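PDB 4F0B: thiol transferase from Phanerochaete chrysosporium, which binds oxidized glutathione disulfide and probably acts as a glutathione-dependent thiol transferase of the Ure2p class. Local coordinates for residues Val161-Leu166 against Pro201-Trp206; Arg169-Gly174 against Glu208-Arg213. One frame throughout, in Å; residues are numbered along the deposited sequence.

Contact 1. Residues Val161-Leu166 against Pro201-Trp206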
ATOM      1  N   VAL A 161      -7.393   3.876 -14.877  1.00  5.19           N
ATOM      2  CA  VAL A 161      -6.550   2.679 -14.855  1.00  5.94           C
ATOM      3  C   VAL A 161      -7.406   1.444 -14.492  1.00  4.74           C
ATOM      4  O   VAL A 161      -7.340   0.387 -15.166  1.00  5.89           O
ATOM      5  CB  VAL A 161      -5.401   2.813 -13.835  1.00  5.95           C
ATOM      6  CG1 VAL A 161      -4.619   1.480 -13.691  1.00  6.45           C
ATOM      7  CG2 VAL A 161      -4.430   3.955 -14.278  1.00  7.14           C
ATOM      8  N   LEU A 162      -8.238   1.548 -13.457  1.00  5.03           N
ATOM      9  CA  LEU A 162      -9.077   0.409 -13.044  1.00  4.88           C
ATOM     10  C   LEU A 162     -10.100   0.068 -14.132  1.00  5.42           C
ATOM     11  O   LEU A 162     -10.321  -1.138 -14.437  1.00  5.54           O
ATOM     12  CB  LEU A 162      -9.766   0.736 -11.726  1.00  6.27           C
ATOM     13  CG  LEU A 162     -10.652  -0.365 -11.169  1.00  6.53           C
ATOM     14  CD1 LEU A 162      -9.823  -1.594 -10.822  1.00  8.80           C
ATOM     15  CD2 LEU A 162     -11.311   0.191  -9.911  1.00  8.65           C
ATOM     16  N   ASP A 163     -10.731   1.093 -14.726  1.00  5.21           N
ATOM     17  CA  ASP A 163     -11.736   0.857 -15.751  1.00  5.16           C
ATOM     18  C   ASP A 163     -11.128   0.114 -16.951  1.00  7.45           C
ATOM     19  O   ASP A 163     -11.720  -0.852 -17.482  1.00  6.80           O
ATOM     20  CB  ASP A 163     -12.373   2.175 -16.194  1.00  5.74           C
ATOM     21  CG  ASP A 163     -13.666   1.942 -16.930  1.00  8.02           C
ATOM     22  OD1 ASP A 163     -14.716   1.761 -16.232  1.00  7.40           O
ATOM     23  OD2 ASP A 163     -13.627   1.927 -18.192  1.00  9.01           O
ATOM     24  N   ASP A 164      -9.949   0.540 -17.397  1.00  6.24           N
ATOM     25  CA  ASP A 164      -9.284  -0.119 -18.519  1.00  5.97           C
ATOM     26  C   ASP A 164      -8.899  -1.565 -18.169  1.00  6.36           C
ATOM     27  O   ASP A 164      -9.044  -2.470 -19.008  1.00  7.81           O
ATOM     28  CB  ASP A 164      -8.039   0.682 -18.945  1.00  5.85           C
ATOM     29  CG  ASP A 164      -8.371   1.946 -19.691  1.00  8.81           C
ATOM     30  OD1 ASP A 164      -9.491   2.087 -20.203  1.00  9.24           O
ATOM     31  OD2 ASP A 164      -7.446   2.794 -19.815  1.00 11.42           O
ATOM     32  N   ARG A 165      -8.466  -1.792 -16.935  1.00  5.00           N
ATOM     33  CA  ARG A 165      -8.189  -3.156 -16.484  1.00  5.39           C
ATOM     34  C   ARG A 165      -9.446  -4.006 -16.540  1.00  7.43           C
ATOM     35  O   ARG A 165      -9.388  -5.189 -16.917  1.00  8.45           O
ATOM     36  CB  ARG A 165      -7.632  -3.156 -15.059  1.00  5.68           C
ATOM     37  CG  ARG A 165      -7.429  -4.550 -14.442  1.00  6.19           C
ATOM     38  CD  ARG A 165      -6.441  -5.403 -15.186  1.00  6.90           C
ATOM     39  NE  ARG A 165      -6.460  -6.775 -14.676  1.00  6.61           N
ATOM     40  CZ  ARG A 165      -5.618  -7.717 -15.068  1.00  8.91           C
ATOM     41  NH1 ARG A 165      -4.633  -7.436 -15.892  1.00 11.38           N
ATOM     42  NH2 ARG A 165      -5.744  -8.959 -14.576  1.00 10.69           N
ATOM     43  N   LEU A 166     -10.586  -3.451 -16.165  1.00  5.69           N
ATOM     44  CA  LEU A 166     -11.803  -4.226 -16.134  1.00  6.27           C
ATOM     45  C   LEU A 166     -12.424  -4.439 -17.524  1.00  6.45           C
ATOM     46  O   LEU A 166     -13.343  -5.258 -17.655  1.00  6.98           O
ATOM     47  CB  LEU A 166     -12.809  -3.594 -15.159  1.00  5.82           C
ATOM     48  CG  LEU A 166     -12.445  -3.795 -13.681  1.00  5.79           C
ATOM     49  CD1 LEU A 166     -13.319  -2.856 -12.854  1.00  8.23           C
ATOM     50  CD2 LEU A 166     -12.705  -5.243 -13.257  1.00  8.23           C
ATOM     51  N   PRO A 201     -17.623   3.060 -16.972  1.00  7.75           N
ATOM     52  CA  PRO A 201     -18.741   2.096 -16.996  1.00  7.96           C
ATOM     53  C   PRO A 201     -18.325   0.676 -16.612  1.00  7.85           C
ATOM     54  O   PRO A 201     -19.158  -0.096 -16.123  1.00  8.90           O
ATOM     55  CB  PRO A 201     -19.240   2.166 -18.452  1.00  9.34           C
ATOM     56  CG  PRO A 201     -18.015   2.579 -19.232  1.00 11.02           C
ATOM     57  CD  PRO A 201     -17.311   3.576 -18.318  1.00 11.33           C
ATOM     58  N   ASN A 202     -17.043   0.333 -16.763  1.00  6.73           N
ATOM     59  CA  ASN A 202     -16.594  -0.964 -16.270  1.00  7.14           C
ATOM     60  C   ASN A 202     -16.505  -0.996 -14.756  1.00  6.54           C
ATOM     61  O   ASN A 202     -16.969  -1.951 -14.116  1.00  7.28           O
ATOM     62  CB  ASN A 202     -15.289  -1.365 -16.956  1.00  7.23           C
ATOM     63  CG  ASN A 202     -15.459  -1.452 -18.484  1.00  9.14           C
ATOM     64  OD1 ASN A 202     -15.956  -2.457 -18.997  1.00 10.47           O
ATOM     65  ND2 ASN A 202     -15.094  -0.390 -19.189  1.00  9.82           N
ATOM     66  N   VAL A 203     -15.985   0.079 -14.178  1.00  6.31           N
ATOM     67  CA  VAL A 203     -15.987   0.175 -12.726  1.00  6.75           C
ATOM     68  C   VAL A 203     -17.428   0.174 -12.214  1.00  7.32           C
ATOM     69  O   VAL A 203     -17.732  -0.486 -11.232  1.00  6.90           O
ATOM     70  CB  VAL A 203     -15.286   1.465 -12.270  1.00  5.36           C
ATOM     71  CG1 VAL A 203     -15.413   1.621 -10.729  1.00  7.18           C
ATOM     72  CG2 VAL A 203     -13.819   1.456 -12.680  1.00  7.07           C
ATOM     73  N   LYS A 204     -18.325   0.885 -12.896  0.64  7.81           N
ATOM     74  CA  LYS A 204     -19.695   0.975 -12.418  0.64  9.09           C
ATOM     75  C   LYS A 204     -20.364  -0.404 -12.355  0.64  8.23           C
ATOM     76  O   LYS A 204     -20.984  -0.762 -11.328  0.64  8.59           O
ATOM     77  CB  LYS A 204     -20.506   1.916 -13.314  0.64  8.94           C
ATOM     78  CG  LYS A 204     -21.894   2.253 -12.757  0.64 12.79           C
ATOM     79  CD  LYS A 204     -22.723   3.031 -13.785  0.64 16.49           C
ATOM     80  CE  LYS A 204     -24.069   3.469 -13.183  0.64 22.31           C
ATOM     81  NZ  LYS A 204     -24.997   4.122 -14.164  0.64 23.10           N
ATOM     82  N   ALA A 205     -20.231  -1.181 -13.431  1.00  8.30           N
ATOM     83  CA  ALA A 205     -20.872  -2.510 -13.473  1.00  7.48           C
ATOM     84  C   ALA A 205     -20.241  -3.462 -12.453  1.00  7.86           C
ATOM     85  O   ALA A 205     -20.904  -4.365 -11.918  1.00  9.19           O
ATOM     86  CB  ALA A 205     -20.793  -3.110 -14.894  1.00  7.77           C
ATOM     87  N   TRP A 206     -18.958  -3.275 -12.205  1.00  7.04           N
ATOM     88  CA  TRP A 206     -18.226  -4.077 -11.217  1.00  6.89           C
ATOM     89  C   TRP A 206     -18.675  -3.749  -9.783  1.00  7.81           C
ATOM     90  O   TRP A 206     -18.948  -4.664  -8.988  1.00  8.87           O
ATOM     91  CB  TRP A 206     -16.728  -3.894 -11.476  1.00  7.53           C
ATOM     92  CG  TRP A 206     -15.765  -4.320 -10.413  1.00  5.79           C
ATOM     93  CD1 TRP A 206     -15.157  -5.543 -10.266  1.00  6.84           C
ATOM     94  CD2 TRP A 206     -15.183  -3.465  -9.445  1.00  4.99           C
ATOM     95  NE1 TRP A 206     -14.247  -5.493  -9.235  1.00  6.13           N
ATOM     96  CE2 TRP A 206     -14.259  -4.234  -8.697  1.00  4.79           C
ATOM     97  CE3 TRP A 206     -15.358  -2.124  -9.127  1.00  7.11           C
ATOM     98  CZ2 TRP A 206     -13.527  -3.695  -7.610  1.00  6.02           C
ATOM     99  CZ3 TRP A 206     -14.654  -1.584  -8.049  1.00  5.98           C
ATOM    100  CH2 TRP A 206     -13.737  -2.363  -7.309  1.00  5.81           C
TER
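Asn202 ND2 donates to Asp163 OD2 at 2.9 Å, nearly straight at 166°. The acceptor lies close to the plane of the amide, but the amide nitrogen comes from above the carboxylate plane. The two side chains cross at about a right angle. Asp163 CG is anti to the backbone N (chi1 -163°) and so lies toward the first turn of helix 201-211. There Asp163 OD1 accepts a bond from the backbone N of Val203 at 2.9 Å, and a weaker one from Asn202 N. The place of OD1 is less sure, so both are somewhat doubtful. A carboxylate at a helix N-terminus would probably be stabilised by the helix dipole. Arg160 makes a weak, long ion pair with OD2.

The contact belongs to the all-helical C-terminal domain of the glutathione transferase fold. It joins the last turns of helix 145-166 to the start of helix 201-211. The axes of the two short segments approach to 8.0 Å and cross at 75°.

Deeper in, the contact is apolar. Leu166 CD1 sits over one face of the Trp206 indole in a CH-pi contact, 4.0 Å from the centroid of the five-membered ring. Its CD2 touches Trp206 CD1, while Leu166 CB packs on Asn202 CB at 3.8 Å. Leu162 CD2 meets Val203 CG2 at 3.9 Å. Trp206 NE1 is hydrogen-bonded to Asp180 on helix 178-187.

Contact 2. Residues Arg169-Gly174 against Glu208-Arg213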
ATOM      1  N   ARG A 169     -13.569  -7.912 -18.654  1.00  7.33           N
ATOM      2  CA  ARG A 169     -13.547  -8.727 -17.434  1.00  6.58           C
ATOM      3  C   ARG A 169     -14.778  -8.457 -16.573  1.00  8.20           C
ATOM      4  O   ARG A 169     -15.458  -7.431 -16.753  1.00 10.49           O
ATOM      5  CB  ARG A 169     -12.279  -8.398 -16.593  1.00  6.11           C
ATOM      6  CG  ARG A 169     -10.981  -8.578 -17.356  1.00  6.88           C
ATOM      7  CD  ARG A 169      -9.810  -8.468 -16.399  1.00  8.52           C
ATOM      8  NE  ARG A 169      -8.548  -8.721 -17.057  1.00 10.67           N
ATOM      9  CZ  ARG A 169      -7.942  -9.887 -17.133  1.00 14.70           C
ATOM     10  NH1 ARG A 169      -8.460 -10.990 -16.556  1.00 16.66           N
ATOM     11  NH2 ARG A 169      -6.774  -9.940 -17.772  1.00 18.42           N
ATOM     12  N   GLU A 170     -15.038  -9.332 -15.602  1.00  6.89           N
ATOM     13  CA  GLU A 170     -15.977  -9.005 -14.542  1.00  6.25           C
ATOM     14  C   GLU A 170     -15.269  -8.651 -13.231  1.00  5.86           C
ATOM     15  O   GLU A 170     -15.860  -7.953 -12.397  1.00  6.57           O
ATOM     16  CB  GLU A 170     -16.953 -10.151 -14.253  1.00  6.81           C
ATOM     17  CG  GLU A 170     -17.928 -10.368 -15.409  1.00  7.28           C
ATOM     18  CD  GLU A 170     -19.145 -11.195 -14.991  1.00  7.75           C
ATOM     19  OE1 GLU A 170     -19.041 -12.030 -14.049  1.00  9.40           O
ATOM     20  OE2 GLU A 170     -20.217 -10.992 -15.588  1.00  9.62           O
ATOM     21  N   TYR A 171     -14.034  -9.140 -13.018  1.00  6.04           N
ATOM     22  CA  TYR A 171     -13.283  -8.898 -11.772  1.00  6.12           C
ATOM     23  C   TYR A 171     -11.827  -8.664 -12.139  1.00  5.95           C
ATOM     24  O   TYR A 171     -11.357  -9.073 -13.239  1.00  6.26           O
ATOM     25  CB  TYR A 171     -13.433 -10.075 -10.770  1.00  6.12           C
ATOM     26  CG  TYR A 171     -14.871 -10.326 -10.431  1.00  7.17           C
ATOM     27  CD1 TYR A 171     -15.534  -9.502  -9.524  1.00  7.77           C
ATOM     28  CD2 TYR A 171     -15.591 -11.343 -11.070  1.00  7.16           C
ATOM     29  CE1 TYR A 171     -16.879  -9.691  -9.247  1.00  9.23           C
ATOM     30  CE2 TYR A 171     -16.932 -11.552 -10.793  1.00  7.38           C
ATOM     31  CZ  TYR A 171     -17.573 -10.708  -9.886  1.00  7.42           C
ATOM     32  OH  TYR A 171     -18.919 -10.926  -9.649  1.00 10.09           O
ATOM     33  N   ILE A 172     -11.105  -8.009 -11.228  1.00  6.99           N
ATOM     34  CA  ILE A 172      -9.768  -7.525 -11.571  1.00  6.49           C
ATOM     35  C   ILE A 172      -8.830  -8.645 -12.017  1.00  8.08           C
ATOM     36  O   ILE A 172      -8.120  -8.501 -13.026  1.00  7.11           O
ATOM     37  CB  ILE A 172      -9.164  -6.764 -10.378  1.00  5.99           C
ATOM     38  CG1 ILE A 172     -10.035  -5.539 -10.063  1.00  6.73           C
ATOM     39  CG2 ILE A 172      -7.703  -6.367 -10.652  1.00  8.47           C
ATOM     40  CD1 ILE A 172      -9.651  -4.901  -8.724  1.00  9.58           C
ATOM     41  N   LEU A 173      -8.845  -9.752 -11.279  1.00  7.05           N
ATOM     42  CA  LEU A 173      -7.993 -10.887 -11.592  1.00  7.59           C
ATOM     43  C   LEU A 173      -8.830 -12.082 -12.033  1.00  7.32           C
ATOM     44  O   LEU A 173      -8.511 -13.213 -11.697  1.00  9.51           O
ATOM     45  CB  LEU A 173      -7.061 -11.243 -10.411  1.00  8.23           C
ATOM     46  CG  LEU A 173      -6.150 -10.048 -10.062  1.00 11.40           C
ATOM     47  CD1 LEU A 173      -5.375 -10.447  -8.811  1.00 19.88           C
ATOM     48  CD2 LEU A 173      -5.199  -9.714 -11.184  1.00 15.58           C
ATOM     49  N   GLY A 174      -9.901 -11.816 -12.789  1.00  6.52           N
ATOM     50  CA  GLY A 174     -10.679 -12.923 -13.364  1.00  7.24           C
ATOM     51  C   GLY A 174     -11.821 -13.320 -12.457  1.00  6.54           C
ATOM     52  O   GLY A 174     -12.996 -13.038 -12.720  1.00  7.70           O
ATOM     53  N   GLU A 208     -21.629  -2.614  -9.037  1.00  9.16           N
ATOM     54  CA  GLU A 208     -22.989  -3.131  -8.933  1.00  9.04           C
ATOM     55  C   GLU A 208     -23.010  -4.644  -8.687  1.00 10.50           C
ATOM     56  O   GLU A 208     -23.796  -5.130  -7.824  1.00 11.66           O
ATOM     57  CB  GLU A 208     -23.753  -2.753 -10.182  1.00 11.52           C
ATOM     58  CG  GLU A 208     -24.045  -1.261 -10.215  1.00 19.88           C
ATOM     59  CD  GLU A 208     -24.654  -0.763 -11.519  1.00 28.84           C
ATOM     60  OE1 GLU A 208     -24.700  -1.531 -12.502  1.00 31.42           O
ATOM     61  OE2 GLU A 208     -25.067   0.422 -11.549  1.00 28.50           O
ATOM     62  N   ARG A 209     -22.161  -5.400  -9.388  1.00  8.76           N
ATOM     63  CA  ARG A 209     -22.221  -6.853  -9.200  1.00  8.77           C
ATOM     64  C   ARG A 209     -21.691  -7.285  -7.840  1.00  9.21           C
ATOM     65  O   ARG A 209     -22.099  -8.341  -7.317  1.00 11.34           O
ATOM     66  CB  ARG A 209     -21.580  -7.642 -10.361  1.00 10.76           C
ATOM     67  CG  ARG A 209     -20.063  -7.591 -10.463  1.00  9.70           C
ATOM     68  CD  ARG A 209     -19.517  -8.483 -11.631  1.00  9.71           C
ATOM     69  NE  ARG A 209     -20.033  -8.001 -12.916  1.00  9.78           N
ATOM     70  CZ  ARG A 209     -19.422  -7.101 -13.691  1.00  8.15           C
ATOM     71  NH1 ARG A 209     -20.022  -6.689 -14.810  1.00 12.56           N
ATOM     72  NH2 ARG A 209     -18.210  -6.628 -13.408  1.00  8.11           N
ATOM     73  N   ILE A 210     -20.790  -6.505  -7.251  1.00  7.29           N
ATOM     74  CA  ILE A 210     -20.261  -6.812  -5.931  1.00  7.46           C
ATOM     75  C   ILE A 210     -21.262  -6.374  -4.857  1.00  8.35           C
ATOM     76  O   ILE A 210     -21.514  -7.103  -3.884  1.00  8.37           O
ATOM     77  CB  ILE A 210     -18.885  -6.174  -5.720  1.00  6.76           C
ATOM     78  CG1 ILE A 210     -17.857  -6.838  -6.670  1.00  7.28           C
ATOM     79  CG2 ILE A 210     -18.411  -6.357  -4.262  1.00  7.08           C
ATOM     80  CD1 ILE A 210     -16.545  -6.118  -6.801  1.00  8.32           C
ATOM     81  N   GLU A 211     -21.854  -5.193  -5.043  1.00  9.38           N
ATOM     82  CA  GLU A 211     -22.814  -4.678  -4.054  1.00 10.67           C
ATOM     83  C   GLU A 211     -23.974  -5.655  -3.817  1.00 10.24           C
ATOM     84  O   GLU A 211     -24.482  -5.750  -2.695  1.00 13.02           O
ATOM     85  CB  GLU A 211     -23.323  -3.269  -4.491  1.00 10.53           C
ATOM     86  CG  GLU A 211     -24.222  -2.531  -3.493  1.00 13.11           C
ATOM     87  CD  GLU A 211     -23.483  -1.771  -2.387  1.00 13.87           C
ATOM     88  OE1 GLU A 211     -22.349  -1.294  -2.594  1.00 13.85           O
ATOM     89  OE2 GLU A 211     -24.095  -1.589  -1.311  1.00 14.62           O
ATOM     90  N   LYS A 212     -24.392  -6.379  -4.870  1.00  8.93           N
ATOM     91  CA  LYS A 212     -25.529  -7.295  -4.793  1.00 11.39           C
ATOM     92  C   LYS A 212     -25.232  -8.553  -3.961  1.00 11.19           C
ATOM     93  O   LYS A 212     -26.155  -9.279  -3.624  1.00 13.78           O
ATOM     94  CB  LYS A 212     -25.978  -7.698  -6.214  1.00 12.56           C
ATOM     95  CG  LYS A 212     -26.682  -6.615  -6.990  1.00 25.89           C
ATOM     96  CD  LYS A 212     -26.996  -7.138  -8.377  1.00 27.58           C
ATOM     97  CE  LYS A 212     -27.491  -6.035  -9.305  1.00 33.61           C
ATOM     98  NZ  LYS A 212     -27.716  -6.587 -10.669  1.00 35.30           N
ATOM     99  N   ARG A 213     -23.966  -8.830  -3.648  1.00 10.94           N
ATOM    100  CA  ARG A 213     -23.650 -10.081  -2.932  1.00  9.84           C
ATOM    101  C   ARG A 213     -24.125 -10.017  -1.482  1.00 10.52           C
ATOM    102  O   ARG A 213     -23.829  -9.063  -0.767  1.00 10.66           O
ATOM    103  CB  ARG A 213     -22.139 -10.333  -2.950  1.00  9.97           C
ATOM    104  CG  ARG A 213     -21.513 -10.419  -4.347  1.00  9.39           C
ATOM    105  CD  ARG A 213     -19.978 -10.533  -4.249  1.00 10.07           C
ATOM    106  NE  ARG A 213     -19.537 -11.792  -3.629  1.00  9.74           N
ATOM    107  CZ  ARG A 213     -19.327 -12.928  -4.294  1.00  9.55           C
ATOM    108  NH1 ARG A 213     -19.558 -12.996  -5.602  1.00 11.78           N
ATOM    109  NH2 ARG A 213     -18.889 -14.003  -3.676  1.00 11.71           N
TER
HETATM  110  O   HOH W   1     -18.563  -6.526 -17.451  1.00 25.34           O
HETATM  111  O   HOH W   2     -20.544 -10.885  -7.518  1.00 13.93           O
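Arg209 reaches from helix 201-211 to Glu170 and Tyr171. Its CB points toward residues 169-174. Arg209 CG stands between the backbone N and the carbonyl carbon (chi1 72°) and passes Tyr171 OH at 3.6 Å. Arg209 CD presses closer, 3.2 Å from Tyr171 OH and 3.4 Å from Tyr171 CZ. Arg209 NE lies 3.9 Å from Glu170 CD, and Glu170 CB covers one face of the guanidinium. At the tip, Arg209 NH2 donates to Glu170 O at 2.9 Å. This bond is bent (130°), and the donor meets a carbonyl lone pair in the carbonyl plane. NH1 and Arg169 O share a water through weak bonds. An alanine here would probably leave Glu170 O without this donor and open a gap beside Tyr171 OH.

A second water joins Tyr171 OH to Arg209 O and Arg213 NH1. Ile210 CG1 meets the edge of the tyrosine ring at CE1. Here the loop between helices 145-166 and 178-187 packs on the C-terminal part of helix 201-211. The Glu170 carboxylate stacks almost parallel to the guanidinium, and no N-H of Arg209 points at its OE2. Any attraction between these charges is therefore likely to be diffuse, and the direct polar link is to the backbone.

The centres of contact 1 and contact 2 are about 10 Å apart, in the same helical C-terminal domain. Their segments alternate along the chain: 161-166, 169-174, 201-206, 208-213. Helix 201-211 thus packs first on the end of helix 145-166 and then on the loop that follows it. The two contacts also touch. Leu166 CD2 packs on Tyr171 C at 3.7 Å, and Arg165 NH2 probably bonds to Ile172 O. Asp180 of helix 178-187 adds a further tie, since the residue that holds the Trp206 indole also takes a bond from Ile172 N. Together the contacts tie helix 201-211 to a helix and loop more than thirty residues earlier in the chain.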